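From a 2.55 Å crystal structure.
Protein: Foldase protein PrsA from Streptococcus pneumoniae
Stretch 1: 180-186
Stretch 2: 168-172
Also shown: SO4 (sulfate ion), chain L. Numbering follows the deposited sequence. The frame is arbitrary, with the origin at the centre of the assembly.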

# COMPACT_ATOMS: atom_id res chain seq x y z
N VAL A 180 -2.07 7.64 15.34
CA VAL A 180 -3.19 7.76 16.29
C VAL A 180 -3.37 6.46 17.07
O VAL A 180 -3.65 6.49 18.27
CB VAL A 180 -4.51 8.16 15.59
CG1 VAL A 180 -5.66 8.25 16.59
CG2 VAL A 180 -4.35 9.50 14.86
N LYS A 181 -3.23 5.33 16.37
CA LYS A 181 -3.32 4.00 17.00
C LYS A 181 -2.19 3.76 17.99
O LYS A 181 -2.44 3.37 19.14
CB LYS A 181 -3.30 2.89 15.94
CG LYS A 181 -4.55 2.84 15.06
CD LYS A 181 -4.59 1.60 14.19
CE LYS A 181 -3.42 1.56 13.22
NZ LYS A 181 -3.63 0.60 12.11
N LYS A 182 -0.95 4.00 17.56
CA LYS A 182 0.22 3.79 18.42
C LYS A 182 0.19 4.69 19.65
O LYS A 182 0.55 4.24 20.74
CB LYS A 182 1.52 3.98 17.64
CG LYS A 182 1.83 2.87 16.64
CD LYS A 182 2.35 1.62 17.33
CE LYS A 182 2.64 0.50 16.34
NZ LYS A 182 3.72 0.84 15.37
N ALA A 183 -0.24 5.93 19.47
CA ALA A 183 -0.42 6.87 20.59
C ALA A 183 -1.46 6.39 21.59
O ALA A 183 -1.27 6.53 22.80
CB ALA A 183 -0.78 8.26 20.08
N ALA A 184 -2.56 5.83 21.09
CA ALA A 184 -3.64 5.31 21.93
C ALA A 184 -3.23 4.07 22.75
O ALA A 184 -3.57 3.97 23.93
CB ALA A 184 -4.87 4.98 21.08
N PHE A 185 -2.48 3.16 22.13
CA PHE A 185 -2.01 1.94 22.82
C PHE A 185 -0.97 2.24 23.91
O PHE A 185 -0.81 1.45 24.84
CB PHE A 185 -1.43 0.91 21.83
CG PHE A 185 -2.34 0.55 20.67
CD1 PHE A 185 -3.73 0.46 20.82
CD2 PHE A 185 -1.80 0.28 19.42
CE1 PHE A 185 -4.55 0.13 19.75
CE2 PHE A 185 -2.61 -0.06 18.34
CZ PHE A 185 -3.99 -0.13 18.51
N ALA A 186 -0.26 3.36 23.79
CA ALA A 186 0.71 3.81 24.79
C ALA A 186 0.09 4.49 26.01
O ALA A 186 0.75 4.64 27.03
CB ALA A 186 1.73 4.74 24.15
S SO4 L . 7.48 3.27 16.86
O1 SO4 L . 6.50 2.60 15.98
O2 SO4 L . 7.49 4.73 16.58
O3 SO4 L . 7.10 3.05 18.28
O4 SO4 L . 8.82 2.71 16.62
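Stretch 2 (168-172) TFDSA

Stretch 2 leaves a strand at Thr 168 and Phe 169 and continues as loop through Asp 170, Ser 171 and Ala 172. Phe 169 is extended, with phi/psi of -160/152°. Ser 171, at -64/-33°, breaks that extended course. The segment lies against the helix on the side that carries Lys 181, Ala 184 and Phe 185. The closest CA atoms across the two stretches are those of Lys 181 and Ser 171, 6.7 Å apart.

One hydrogen bond joins the stretches. Lys 181 NZ donates to Ser 171 O at 2.7 Å. The Lys 181 chain also runs past the loop backbone, with Lys 181 CD 3.6 Å from Asp 170 O.

The apolar contacts centre on Phe 169. Its CB points toward the helix, and chi1 is 54° (p). Phe 169 CZ lies 3.9 Å from Ala 184 CB, which sits at the ring edge. Phe 169 CE2 is 3.9 Å from Lys 181 CG and 3.8 Å from Phe 185 CE1. The two phenylalanine rings form an oblique pair, with centroids 6.0 Å apart and planes at 45°.

Phe 185 also reaches the loop. Phe 185 CZ is 3.8 Å from Ser 171 CA and 3.8 Å from Asp 170 O, the latter at the ring edge. Asp 170 CB points away from the helix, so its contacts here are made through the backbone.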

# COMPACT_ATOMS: atom_id res chain seq x y z
N THR A 168 -13.98 2.16 18.42
CA THR A 168 -13.28 0.92 18.77
C THR A 168 -12.40 0.50 17.59
O THR A 168 -12.81 0.65 16.43
CB THR A 168 -14.29 -0.21 19.09
OG1 THR A 168 -15.17 0.22 20.13
CG2 THR A 168 -13.58 -1.49 19.53
N PHE A 169 -11.19 0.00 17.87
CA PHE A 169 -10.27 -0.45 16.82
C PHE A 169 -9.17 -1.41 17.28
O PHE A 169 -8.75 -1.38 18.44
CB PHE A 169 -9.63 0.75 16.09
CG PHE A 169 -8.94 1.74 17.00
CD1 PHE A 169 -9.64 2.82 17.53
CD2 PHE A 169 -7.58 1.62 17.29
CE1 PHE A 169 -9.01 3.74 18.36
CE2 PHE A 169 -6.95 2.54 18.12
CZ PHE A 169 -7.66 3.60 18.65
N ASP A 170 -8.72 -2.26 16.36
CA ASP A 170 -7.55 -3.12 16.54
C ASP A 170 -6.30 -2.33 16.16
O ASP A 170 -6.38 -1.17 15.75
CB ASP A 170 -7.61 -4.35 15.62
CG ASP A 170 -8.79 -5.24 15.90
OD1 ASP A 170 -9.10 -5.48 17.08
OD2 ASP A 170 -9.39 -5.74 14.92
N SER A 171 -5.15 -2.98 16.28
CA SER A 171 -3.92 -2.53 15.62
C SER A 171 -4.04 -2.58 14.10
O SER A 171 -3.45 -1.76 13.41
CB SER A 171 -2.75 -3.42 16.04
OG SER A 171 -3.02 -4.78 15.75
N ALA A 172 -4.80 -3.56 13.59
CA ALA A 172 -5.00 -3.76 12.15
C ALA A 172 -6.06 -2.86 11.49
O ALA A 172 -6.28 -2.99 10.28
CB ALA A 172 -5.34 -5.22 11.89